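Local atomic coordinates of octenoyl-CoA reductase/carboxylase (Streptomyces sp., PDB entry 4A0S), a protein that catalyses the NADPH-dependent reductive carboxylation of 2-octenoyl-CoA, supplying an unusual extender unit for cinnabaramide polyketide biosynthesis. Residues Arg214-Lys219 and Thr331-Gly336; Arg208-Asp213 and Ser235-Phe240; Ile223-Gly228 and Lys297-Lys302. One frame throughout, in Å; residues are numbered along the deposited sequence.

How the contacts relate
All three contacts lie in the Rossmann-type nucleotide-binding part of the chain. Contacts 1 and 2 are close neighbours, with centres about 8 Å apart. Two probable backbone hydrogen bonds join them: M218 N to L210 O, 2.6 Å, and A216 N to M209 O, 2.8 Å. Contact 3 is further off, its centre about 15 Å from that of contact 1 and about 16 Å from that of contact 2. Its strand meets contact 2, where I226 packs on helix 232-243. Contacts 1 and 3 reach NADP, through C335 at the nicotinamide and G228 at the adenosine ribose. In contact 2, the nearest atoms of the A237 side chain and NADP are about 9 Å apart.

Contact 1. Residues Arg214-Lys219 and Thr331-Gly336; sequences RGAQMK and TVVTCG. With NAP (NADP nicotinamide-adenine-dinucleotide phosphate), chain F.
A216 meets T331 and V333 through one methyl group. The loop 214-219 comes closest to strand 331-334 at A216 and T331, whose CA atoms are 6.2 Å apart.

The direct contacts are apolar. A216 CB lies 3.7 Å from T331 CG2. The same methyl is 4.1 Å from V333 CG1, so it faces two residues that point to one side of the strand. T331 splits its two branches between different tasks. A chi1 of -61° sets CG2 anti to the backbone N, facing A216, and leaves OG1 beside that N. V333 CG1 stands between its own backbone N and carbonyl carbon, and M209 and V358 pack around the same side chain.

The polar groups look to other partners. T331 OG1 is hydrogen-bonded to K356 NZ on the adjoining strand 356-359. Within the second segment, G336 N gives T334 OG1 a long, weak hydrogen bond of 3.5 Å, nearly straight at 170°. T334 OG1 is also hydrogen-bonded to N347 ND2 of a second subunit.

Strand 331-334 belongs to the parallel sheet of the Rossmann-type NADP-binding fold, and its C-terminal end leads to the nicotinamide through C335. C335 SG lies 3.7 Å from C2N of that ring. G336 has no side chain, and its CA comes within 4.2 Å of C1D of the nicotinamide ribose.

No hydrogen bond crosses between the two segments. The chemistry therefore implies apolar packing without directional bonds: A216 CB sets the loop on T331 and V333 of strand 331-334 and on I309 of the neighbouring strand 309-312.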
loop_
_atom_site.group_PDB
_atom_site.type_symbol
_atom_site.label_atom_id
_atom_site.label_comp_id
_atom_site.label_asym_id
_atom_site.label_seq_id
_atom_site.Cartn_x
_atom_site.Cartn_y
_atom_site.Cartn_z
ATOM N N ARG A 214 0.470 1.226 -8.811
ATOM C CA ARG A 214 -0.757 0.579 -9.293
ATOM C C ARG A 214 -0.530 -0.805 -9.913
ATOM O O ARG A 214 -1.477 -1.510 -10.235
ATOM C CB ARG A 214 -1.500 1.484 -10.289
ATOM C CG ARG A 214 -1.679 2.908 -9.808
ATOM C CD ARG A 214 -2.411 2.958 -8.479
ATOM N NE ARG A 214 -2.275 4.284 -7.895
ATOM C CZ ARG A 214 -3.178 5.252 -7.999
ATOM N NH1 ARG A 214 -4.309 5.030 -8.646
ATOM N NH2 ARG A 214 -2.963 6.435 -7.428
ATOM N N GLY A 215 0.726 -1.186 -10.087
ATOM C CA GLY A 215 1.045 -2.521 -10.604
ATOM C C GLY A 215 1.817 -3.316 -9.562
ATOM O O GLY A 215 1.529 -3.256 -8.363
ATOM N N ALA A 216 2.813 -4.059 -10.018
ATOM C CA ALA A 216 3.592 -4.914 -9.124
ATOM C C ALA A 216 4.533 -4.080 -8.285
ATOM O O ALA A 216 4.983 -4.516 -7.228
ATOM C CB ALA A 216 4.362 -5.929 -9.929
ATOM N N GLN A 217 4.827 -2.878 -8.762
ATOM C CA GLN A 217 5.626 -1.898 -8.010
ATOM C C GLN A 217 6.980 -2.475 -7.618
ATOM O O GLN A 217 7.251 -2.734 -6.446
ATOM C CB GLN A 217 4.903 -1.348 -6.770
ATOM C CG GLN A 217 5.569 -0.074 -6.248
ATOM C CD GLN A 217 4.828 0.609 -5.131
ATOM O OE1 GLN A 217 3.778 0.169 -4.707
ATOM N NE2 GLN A 217 5.394 1.694 -4.637
ATOM N N MET A 218 7.829 -2.650 -8.614
ATOM C CA MET A 218 9.152 -3.180 -8.393
ATOM C C MET A 218 9.963 -2.289 -7.469
ATOM O O MET A 218 9.721 -1.088 -7.373
ATOM C CB MET A 218 9.882 -3.256 -9.719
ATOM C CG MET A 218 10.270 -1.904 -10.224
ATOM S SD MET A 218 11.453 -2.084 -11.539
ATOM C CE MET A 218 12.346 -3.507 -10.986
ATOM N N LYS A 219 10.939 -2.884 -6.799
ATOM C CA LYS A 219 11.923 -2.111 -6.076
ATOM C C LYS A 219 13.289 -2.543 -6.576
ATOM O O LYS A 219 13.437 -3.615 -7.154
ATOM C CB LYS A 219 11.792 -2.357 -4.579
ATOM C CG LYS A 219 12.118 -3.774 -4.169
ATOM C CD LYS A 219 12.037 -3.939 -2.640
ATOM C CE LYS A 219 12.257 -5.412 -2.267
ATOM N NZ LYS A 219 11.262 -6.320 -2.940
ATOM N N THR A 331 4.568 -11.584 -7.558
ATOM C CA THR A 331 3.462 -11.013 -8.301
ATOM C C THR A 331 3.619 -11.348 -9.768
ATOM O O THR A 331 4.665 -11.115 -10.354
ATOM C CB THR A 331 3.425 -9.494 -8.121
ATOM O OG1 THR A 331 3.229 -9.194 -6.732
ATOM C CG2 THR A 331 2.281 -8.876 -8.940
ATOM N N VAL A 332 2.589 -11.964 -10.324
ATOM C CA VAL A 332 2.459 -12.069 -11.747
ATOM C C VAL A 332 1.612 -10.858 -12.130
ATOM O O VAL A 332 0.483 -10.724 -11.677
ATOM C CB VAL A 332 1.737 -13.357 -12.158
ATOM C CG1 VAL A 332 1.567 -13.386 -13.672
ATOM C CG2 VAL A 332 2.488 -14.573 -11.664
ATOM N N VAL A 333 2.174 -9.965 -12.920
ATOM C CA VAL A 333 1.421 -8.824 -13.394
ATOM C C VAL A 333 1.164 -9.057 -14.867
ATOM O O VAL A 333 2.089 -9.356 -15.618
ATOM C CB VAL A 333 2.120 -7.472 -13.091
ATOM C CG1 VAL A 333 3.534 -7.389 -13.722
ATOM C CG2 VAL A 333 1.236 -6.291 -13.503
ATOM N N THR A 334 -0.101 -8.964 -15.266
ATOM C CA THR A 334 -0.475 -9.305 -16.629
ATOM C C THR A 334 -1.315 -8.217 -17.264
ATOM O O THR A 334 -2.210 -7.657 -16.615
ATOM C CB THR A 334 -1.274 -10.629 -16.694
ATOM O OG1 THR A 334 -1.673 -10.872 -18.049
ATOM C CG2 THR A 334 -2.511 -10.574 -15.787
ATOM N N CYS A 335 -1.035 -7.935 -18.531
ATOM C CA CYS A 335 -1.808 -6.939 -19.272
ATOM C C CYS A 335 -2.279 -7.484 -20.597
ATOM O O CYS A 335 -2.731 -6.736 -21.469
ATOM C CB CYS A 335 -0.952 -5.704 -19.541
ATOM S SG CYS A 335 0.432 -6.002 -20.671
ATOM N N GLY A 336 -2.202 -8.795 -20.757
ATOM C CA GLY A 336 -2.518 -9.340 -22.059
ATOM C C GLY A 336 -2.465 -10.836 -22.063
ATOM O O GLY A 336 -2.104 -11.460 -21.074
HETATM P PA NAP F . 4.716 -7.353 -29.436
HETATM O O1A NAP F . 5.599 -6.072 -29.678
HETATM O O2A NAP F . 4.346 -8.154 -30.649
HETATM O O5B NAP F . 5.527 -8.247 -28.481
HETATM C C5B NAP F . 4.885 -9.408 -27.993
HETATM C C4B NAP F . 5.986 -10.396 -27.642
HETATM O O4B NAP F . 5.314 -11.544 -27.105
HETATM C C3B NAP F . 6.792 -10.869 -28.871
HETATM O O3B NAP F . 8.099 -10.363 -28.692
HETATM C C2B NAP F . 6.890 -12.378 -28.702
HETATM O O2B NAP F . 8.013 -12.757 -27.907
HETATM C C1B NAP F . 5.664 -12.736 -27.941
HETATM N N9A NAP F . 4.561 -12.935 -28.914
HETATM C C8A NAP F . 4.345 -12.328 -30.093
HETATM N N7A NAP F . 3.207 -12.771 -30.643
HETATM C C5A NAP F . 2.716 -13.662 -29.793
HETATM C C6A NAP F . 1.598 -14.457 -29.833
HETATM N N6A NAP F . 0.758 -14.369 -30.864
HETATM N N1A NAP F . 1.371 -15.268 -28.811
HETATM C C2A NAP F . 2.193 -15.321 -27.767
HETATM N N3A NAP F . 3.288 -14.598 -27.699
HETATM C C4A NAP F . 3.558 -13.760 -28.705
HETATM O O3 NAP F . 3.371 -6.967 -28.657
HETATM P PN NAP F . 3.345 -6.063 -27.328
HETATM O O1N NAP F . 3.106 -4.626 -27.911
HETATM O O2N NAP F . 4.519 -6.280 -26.408
HETATM O O5D NAP F . 1.967 -6.608 -26.736
HETATM C C5D NAP F . 2.016 -7.928 -26.205
HETATM C C4D NAP F . 0.633 -8.196 -25.683
HETATM O O4D NAP F . 0.361 -7.150 -24.686
HETATM C C3D NAP F . -0.456 -8.038 -26.746
HETATM O O3D NAP F . -1.377 -9.104 -26.432
HETATM C C2D NAP F . -1.062 -6.681 -26.462
HETATM O O2D NAP F . -2.447 -6.617 -26.875
HETATM C C1D NAP F . -1.007 -6.726 -24.947
HETATM N N1N NAP F . -0.887 -5.358 -24.503
HETATM C C2N NAP F . -1.749 -4.950 -23.507
HETATM C C3N NAP F . -1.612 -3.655 -23.093
HETATM C C7N NAP F . -2.547 -3.215 -22.035
HETATM O O7N NAP F . -3.322 -4.001 -21.479
HETATM N N7N NAP F . -2.480 -1.931 -21.811
HETATM C C4N NAP F . -0.662 -2.785 -23.636
HETATM C C5N NAP F . 0.218 -3.186 -24.626
HETATM C C6N NAP F . 0.105 -4.497 -25.059
HETATM P P2B NAP F . 8.435 -14.306 -28.016
HETATM O O1X NAP F . 9.925 -14.125 -27.383
HETATM O O2X NAP F . 7.521 -15.219 -27.054
HETATM O O3X NAP F . 8.346 -14.548 -29.504
#

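Contact 2. Residues Arg208-Asp213 and Ser235-Phe240; sequences RMLVSD and SYAIQF
L210 and A237 bring the end of helix 200-210 up to helix 232-243, with CA atoms 7.2 Å apart, and V211 and F240 form the second close pair at 6.8 Å. Every contact between them is apolar. L210 CD1 reaches A237 CB at 3.5 Å and lies almost as near A237 CA, at 3.6 Å. The leucine methyl therefore rests on the helix backbone as well as on the alanine methyl. I309 and F311 of the sheet also pack on L210.

V211 uses one branch, CG2, against the base of F240. It is 3.5 Å from F240 CB and 3.7 Å from F240 CG. A chi1 of 178° puts CG1 anti to the backbone N and leaves CG2 beside that N, facing the phenylalanine. The two side chains cross at about a right angle. The F240 ring is also held by Y207 of helix 200-210, in an edge-to-face stack.

A third subunit borders the pair. V211 packs on its Q220, and F240 O is hydrogen-bonded to NE2 of that same Q220.

Helix 232-243 follows strand 223-226 and the glycine-rich loop, and the backbone N atoms of G232 and L233 bind NADP. This is the first strand-loop-helix unit of a Rossmann fold, here flanked by helix 200-210 as in medium-chain dehydrogenases and reductases.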
loop_
_atom_site.group_PDB
_atom_site.type_symbol
_atom_site.label_atom_id
_atom_site.label_comp_id
_atom_site.label_asym_id
_atom_site.label_seq_id
_atom_site.Cartn_x
_atom_site.Cartn_y
_atom_site.Cartn_z
ATOM N N ARG A 208 3.109 1.044 -15.647
ATOM C CA ARG A 208 2.047 0.750 -14.687
ATOM C C ARG A 208 2.284 -0.620 -14.045
ATOM O O ARG A 208 2.219 -0.768 -12.838
ATOM C CB ARG A 208 0.672 0.766 -15.354
ATOM C CG ARG A 208 -0.427 0.479 -14.344
ATOM C CD ARG A 208 -1.823 0.594 -14.916
ATOM N NE ARG A 208 -2.800 0.272 -13.888
ATOM C CZ ARG A 208 -3.461 1.178 -13.165
ATOM N NH1 ARG A 208 -3.246 2.481 -13.334
ATOM N NH2 ARG A 208 -4.336 0.783 -12.252
ATOM N N MET A 209 2.563 -1.607 -14.889
ATOM C CA MET A 209 2.781 -2.976 -14.452
ATOM C C MET A 209 3.935 -3.129 -13.484
ATOM O O MET A 209 3.879 -3.973 -12.619
ATOM C CB MET A 209 3.049 -3.843 -15.682
ATOM C CG MET A 209 1.809 -3.972 -16.554
ATOM S SD MET A 209 2.154 -4.859 -18.060
ATOM C CE MET A 209 2.368 -6.527 -17.419
ATOM N N LEU A 210 4.980 -2.326 -13.641
ATOM C CA LEU A 210 6.228 -2.607 -12.937
ATOM C C LEU A 210 6.674 -1.505 -12.023
ATOM O O LEU A 210 7.236 -1.780 -10.983
ATOM C CB LEU A 210 7.363 -2.884 -13.923
ATOM C CG LEU A 210 7.194 -4.122 -14.791
ATOM C CD1 LEU A 210 8.289 -4.114 -15.852
ATOM C CD2 LEU A 210 7.274 -5.389 -13.923
ATOM N N VAL A 211 6.473 -0.259 -12.440
ATOM C CA VAL A 211 7.046 0.831 -11.676
ATOM C C VAL A 211 6.019 1.399 -10.728
ATOM O O VAL A 211 6.314 1.667 -9.563
ATOM C CB VAL A 211 7.621 1.940 -12.584
ATOM C CG1 VAL A 211 8.185 3.106 -11.728
ATOM C CG2 VAL A 211 8.696 1.365 -13.522
ATOM N N SER A 212 4.815 1.593 -11.259
ATOM C CA SER A 212 3.752 2.290 -10.564
ATOM C C SER A 212 3.315 1.567 -9.312
ATOM O O SER A 212 3.352 0.335 -9.249
ATOM C CB SER A 212 2.537 2.420 -11.474
ATOM O OG SER A 212 1.530 3.143 -10.799
ATOM N N ASP A 213 2.844 2.334 -8.328
ATOM C CA ASP A 213 2.215 1.707 -7.176
ATOM C C ASP A 213 0.875 1.076 -7.554
ATOM O O ASP A 213 0.251 0.432 -6.744
ATOM C CB ASP A 213 2.087 2.655 -5.980
ATOM C CG ASP A 213 1.092 3.785 -6.200
ATOM O OD1 ASP A 213 0.463 3.879 -7.278
ATOM O OD2 ASP A 213 0.952 4.599 -5.247
ATOM N N SER A 235 10.363 -4.607 -24.236
ATOM C CA SER A 235 11.448 -3.685 -24.502
ATOM C C SER A 235 11.445 -2.521 -23.543
ATOM O O SER A 235 12.493 -1.933 -23.280
ATOM C CB SER A 235 11.380 -3.174 -25.930
ATOM O OG SER A 235 11.694 -4.230 -26.823
ATOM N N TYR A 236 10.280 -2.175 -23.028
ATOM C CA TYR A 236 10.225 -1.141 -21.987
ATOM C C TYR A 236 10.312 -1.708 -20.600
ATOM O O TYR A 236 10.965 -1.117 -19.738
ATOM C CB TYR A 236 8.986 -0.278 -22.136
ATOM C CG TYR A 236 9.063 0.538 -23.390
ATOM C CD1 TYR A 236 10.012 1.553 -23.524
ATOM C CD2 TYR A 236 8.203 0.287 -24.457
ATOM C CE1 TYR A 236 10.099 2.312 -24.704
ATOM C CE2 TYR A 236 8.279 1.029 -25.634
ATOM C CZ TYR A 236 9.229 2.030 -25.748
ATOM O OH TYR A 236 9.304 2.770 -26.897
ATOM N N ALA A 237 9.660 -2.847 -20.393
ATOM C CA ALA A 237 9.725 -3.546 -19.118
ATOM C C ALA A 237 11.186 -3.722 -18.737
ATOM O O ALA A 237 11.587 -3.408 -17.618
ATOM C CB ALA A 237 9.023 -4.887 -19.211
ATOM N N ILE A 238 11.991 -4.186 -19.687
ATOM C CA ILE A 238 13.430 -4.343 -19.445
ATOM C C ILE A 238 14.055 -3.058 -18.916
ATOM O O ILE A 238 14.836 -3.075 -17.969
ATOM C CB ILE A 238 14.177 -4.776 -20.732
ATOM C CG1 ILE A 238 13.886 -6.240 -21.026
ATOM C CG2 ILE A 238 15.691 -4.511 -20.605
ATOM C CD1 ILE A 238 14.100 -6.616 -22.486
ATOM N N GLN A 239 13.702 -1.942 -19.535
ATOM C CA GLN A 239 14.309 -0.678 -19.179
ATOM C C GLN A 239 13.867 -0.198 -17.815
ATOM O O GLN A 239 14.684 0.298 -17.037
ATOM C CB GLN A 239 13.990 0.351 -20.230
ATOM C CG GLN A 239 14.604 0.010 -21.558
ATOM C CD GLN A 239 14.529 1.185 -22.457
ATOM O OE1 GLN A 239 15.189 2.193 -22.217
ATOM N NE2 GLN A 239 13.658 1.112 -23.444
ATOM N N PHE A 240 12.585 -0.353 -17.520
ATOM C CA PHE A 240 12.086 0.018 -16.206
ATOM C C PHE A 240 12.706 -0.865 -15.128
ATOM O O PHE A 240 13.050 -0.374 -14.055
ATOM C CB PHE A 240 10.578 -0.072 -16.150
ATOM C CG PHE A 240 9.901 0.925 -17.017
ATOM C CD1 PHE A 240 10.322 2.254 -17.033
ATOM C CD2 PHE A 240 8.854 0.544 -17.837
ATOM C CE1 PHE A 240 9.684 3.194 -17.865
ATOM C CE2 PHE A 240 8.228 1.470 -18.660
ATOM C CZ PHE A 240 8.638 2.791 -18.660
#

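Contact 3. Residues Ile223-Gly228 and Lys297-Lys302; sequences IVLIWG and KLVVEK. With NAP (NADP nicotinamide-adenine-dinucleotide phosphate), chain F.
In the Rossmann fold of this enzyme, I223 and L225 of central strand 223-226 pack against V299 of helix 285-303. That helix lies in the connection from strand 269-271 to strand 309-312. The CA atoms of L225 and V299 are 7.8 Å apart.

V299 carries the whole helix side of the contact and offers one methyl to each strand residue. V299 CG1 lies 3.8 Å from I223 CG2. V299 CG2 lies 3.8 Å from L225 CD1. The valine chi1 of -175° spreads the two methyls along the strand, with CG1 anti to the backbone N and CG2 beside it. I223 and V299 run past each other in opposite directions, whereas L225 comes to V299 at a slant. P307, just before strand 309-312, touches both L225 and V299.

V224 points away and packs on V241 of helix 232-243, as does I226, so the strand has a helix on each face. On the far side of helix 285-303, V300, K297 and E301 are exposed, and K297 NZ and E301 OE2 form a salt bridge of 3.4 Å.

Beyond the strand, W227 O accepts a hydrogen bond from H313 NE2. G228 CA comes within 3.3 Å of NADP O2B, the oxygen that links the adenosine ribose to its 2'-phosphate. The positive phi of G228, 42°, suits a glycine, and the lack of a side chain lets NADP O4B lie directly against the backbone.

A hydrophobic strand sandwiched between helices and ending in a glycine-rich turn at the adenosine ribose is the hallmark of a Rossmann dinucleotide-binding domain.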
loop_
_atom_site.group_PDB
_atom_site.type_symbol
_atom_site.label_atom_id
_atom_site.label_comp_id
_atom_site.label_asym_id
_atom_site.label_seq_id
_atom_site.Cartn_x
_atom_site.Cartn_y
_atom_site.Cartn_z
ATOM N N ILE A 223 13.983 -9.192 -8.985
ATOM C CA ILE A 223 14.240 -9.942 -10.197
ATOM C C ILE A 223 12.919 -10.024 -10.927
ATOM O O ILE A 223 11.911 -10.404 -10.346
ATOM C CB ILE A 223 14.783 -11.332 -9.871
ATOM C CG1 ILE A 223 16.171 -11.184 -9.253
ATOM C CG2 ILE A 223 14.834 -12.183 -11.132
ATOM C CD1 ILE A 223 16.563 -12.303 -8.344
ATOM N N VAL A 224 12.910 -9.625 -12.185
ATOM C CA VAL A 224 11.666 -9.551 -12.914
ATOM C C VAL A 224 11.801 -10.398 -14.149
ATOM O O VAL A 224 12.625 -10.117 -15.025
ATOM C CB VAL A 224 11.311 -8.110 -13.326
ATOM C CG1 VAL A 224 9.985 -8.084 -14.048
ATOM C CG2 VAL A 224 11.265 -7.184 -12.097
ATOM N N LEU A 225 10.985 -11.436 -14.217
ATOM C CA LEU A 225 10.977 -12.295 -15.370
ATOM C C LEU A 225 10.074 -11.657 -16.389
ATOM O O LEU A 225 8.914 -11.363 -16.108
ATOM C CB LEU A 225 10.451 -13.666 -15.005
ATOM C CG LEU A 225 10.486 -14.700 -16.125
ATOM C CD1 LEU A 225 11.923 -15.094 -16.424
ATOM C CD2 LEU A 225 9.676 -15.900 -15.716
ATOM N N ILE A 226 10.605 -11.419 -17.573
ATOM C CA ILE A 226 9.853 -10.701 -18.568
ATOM C C ILE A 226 9.599 -11.640 -19.729
ATOM O O ILE A 226 10.520 -12.000 -20.453
ATOM C CB ILE A 226 10.610 -9.453 -19.045
ATOM C CG1 ILE A 226 10.928 -8.553 -17.843
ATOM C CG2 ILE A 226 9.786 -8.704 -20.114
ATOM C CD1 ILE A 226 11.998 -7.562 -18.079
ATOM N N TRP A 227 8.345 -12.032 -19.891
ATOM C CA TRP A 227 7.927 -12.782 -21.063
ATOM C C TRP A 227 7.903 -11.917 -22.310
ATOM O O TRP A 227 7.798 -10.688 -22.222
ATOM C CB TRP A 227 6.542 -13.349 -20.836
ATOM C CG TRP A 227 6.518 -14.410 -19.827
ATOM C CD1 TRP A 227 6.042 -14.316 -18.547
ATOM C CD2 TRP A 227 6.999 -15.741 -19.982
ATOM N NE1 TRP A 227 6.193 -15.505 -17.902
ATOM C CE2 TRP A 227 6.769 -16.408 -18.758
ATOM C CE3 TRP A 227 7.588 -16.449 -21.041
ATOM C CZ2 TRP A 227 7.113 -17.751 -18.558
ATOM C CZ3 TRP A 227 7.930 -17.779 -20.845
ATOM C CH2 TRP A 227 7.688 -18.419 -19.611
ATOM N N GLY A 228 7.971 -12.568 -23.474
ATOM C CA GLY A 228 7.908 -11.860 -24.751
ATOM C C GLY A 228 8.731 -10.595 -24.682
ATOM O O GLY A 228 8.271 -9.516 -25.078
ATOM N N LYS A 297 14.274 -22.757 -11.605
ATOM C CA LYS A 297 15.674 -23.137 -11.461
ATOM C C LYS A 297 16.556 -22.257 -12.338
ATOM O O LYS A 297 17.561 -21.736 -11.867
ATOM C CB LYS A 297 15.900 -24.628 -11.761
ATOM C CG LYS A 297 17.199 -24.906 -12.528
ATOM C CD LYS A 297 17.745 -26.317 -12.338
ATOM C CE LYS A 297 18.849 -26.349 -11.285
ATOM N NZ LYS A 297 19.921 -25.309 -11.489
ATOM N N LEU A 298 16.174 -22.079 -13.602
ATOM C CA LEU A 298 16.941 -21.230 -14.505
ATOM C C LEU A 298 17.049 -19.795 -14.016
ATOM O O LEU A 298 18.132 -19.200 -14.073
ATOM C CB LEU A 298 16.345 -21.205 -15.905
ATOM C CG LEU A 298 16.815 -22.185 -16.967
ATOM C CD1 LEU A 298 16.154 -21.785 -18.276
ATOM C CD2 LEU A 298 18.350 -22.197 -17.093
ATOM N N VAL A 299 15.933 -19.220 -13.563
ATOM C CA VAL A 299 15.998 -17.846 -13.070
ATOM C C VAL A 299 16.936 -17.794 -11.855
ATOM O O VAL A 299 17.765 -16.896 -11.762
ATOM C CB VAL A 299 14.610 -17.238 -12.768
ATOM C CG1 VAL A 299 14.746 -15.778 -12.386
ATOM C CG2 VAL A 299 13.684 -17.356 -13.981
ATOM N N VAL A 300 16.811 -18.761 -10.946
ATOM C CA VAL A 300 17.722 -18.867 -9.791
ATOM C C VAL A 300 19.195 -18.872 -10.240
ATOM O O VAL A 300 20.014 -18.147 -9.673
ATOM C CB VAL A 300 17.411 -20.109 -8.893
ATOM C CG1 VAL A 300 18.444 -20.255 -7.763
ATOM C CG2 VAL A 300 16.001 -20.037 -8.285
ATOM N N GLU A 301 19.504 -19.666 -11.275
ATOM C CA GLU A 301 20.856 -19.782 -11.839
ATOM C C GLU A 301 21.353 -18.455 -12.365
ATOM O O GLU A 301 22.495 -18.075 -12.116
ATOM C CB GLU A 301 20.906 -20.756 -13.026
ATOM C CG GLU A 301 20.442 -22.174 -12.794
ATOM C CD GLU A 301 20.763 -23.091 -13.975
ATOM O OE1 GLU A 301 21.945 -23.157 -14.378
ATOM O OE2 GLU A 301 19.834 -23.749 -14.499
ATOM N N LYS A 302 20.497 -17.774 -13.127
ATOM C CA LYS A 302 20.883 -16.543 -13.799
ATOM C C LYS A 302 20.859 -15.337 -12.896
ATOM O O LYS A 302 21.771 -14.506 -12.940
ATOM C CB LYS A 302 19.997 -16.294 -15.017
ATOM C CG LYS A 302 20.142 -17.367 -16.043
ATOM C CD LYS A 302 19.296 -17.101 -17.259
ATOM C CE LYS A 302 19.460 -18.248 -18.252
ATOM N NZ LYS A 302 20.871 -18.415 -18.717
HETATM P PA NAP F . 4.716 -7.353 -29.436
HETATM O O1A NAP F . 5.599 -6.072 -29.678
HETATM O O2A NAP F . 4.346 -8.154 -30.649
HETATM O O5B NAP F . 5.527 -8.247 -28.481
HETATM C C5B NAP F . 4.885 -9.408 -27.993
HETATM C C4B NAP F . 5.986 -10.396 -27.642
HETATM O O4B NAP F . 5.314 -11.544 -27.105
HETATM C C3B NAP F . 6.792 -10.869 -28.871
HETATM O O3B NAP F . 8.099 -10.363 -28.692
HETATM C C2B NAP F . 6.890 -12.378 -28.702
HETATM O O2B NAP F . 8.013 -12.757 -27.907
HETATM C C1B NAP F . 5.664 -12.736 -27.941
HETATM N N9A NAP F . 4.561 -12.935 -28.914
HETATM C C8A NAP F . 4.345 -12.328 -30.093
HETATM N N7A NAP F . 3.207 -12.771 -30.643
HETATM C C5A NAP F . 2.716 -13.662 -29.793
HETATM C C6A NAP F . 1.598 -14.457 -29.833
HETATM N N6A NAP F . 0.758 -14.369 -30.864
HETATM N N1A NAP F . 1.371 -15.268 -28.811
HETATM C C2A NAP F . 2.193 -15.321 -27.767
HETATM N N3A NAP F . 3.288 -14.598 -27.699
HETATM C C4A NAP F . 3.558 -13.760 -28.705
HETATM O O3 NAP F . 3.371 -6.967 -28.657
HETATM P PN NAP F . 3.345 -6.063 -27.328
HETATM O O1N NAP F . 3.106 -4.626 -27.911
HETATM O O2N NAP F . 4.519 -6.280 -26.408
HETATM O O5D NAP F . 1.967 -6.608 -26.736
HETATM C C5D NAP F . 2.016 -7.928 -26.205
HETATM C C4D NAP F . 0.633 -8.196 -25.683
HETATM O O4D NAP F . 0.361 -7.150 -24.686
HETATM C C3D NAP F . -0.456 -8.038 -26.746
HETATM O O3D NAP F . -1.377 -9.104 -26.432
HETATM C C2D NAP F . -1.062 -6.681 -26.462
HETATM O O2D NAP F . -2.447 -6.617 -26.875
HETATM C C1D NAP F . -1.007 -6.726 -24.947
HETATM N N1N NAP F . -0.887 -5.358 -24.503
HETATM C C2N NAP F . -1.749 -4.950 -23.507
HETATM C C3N NAP F . -1.612 -3.655 -23.093
HETATM C C7N NAP F . -2.547 -3.215 -22.035
HETATM O O7N NAP F . -3.322 -4.001 -21.479
HETATM N N7N NAP F . -2.480 -1.931 -21.811
HETATM C C4N NAP F . -0.662 -2.785 -23.636
HETATM C C5N NAP F . 0.218 -3.186 -24.626
HETATM C C6N NAP F . 0.105 -4.497 -25.059
HETATM P P2B NAP F . 8.435 -14.306 -28.016
HETATM O O1X NAP F . 9.925 -14.125 -27.383
HETATM O O2X NAP F . 7.521 -15.219 -27.054
HETATM O O3X NAP F . 8.346 -14.548 -29.504
#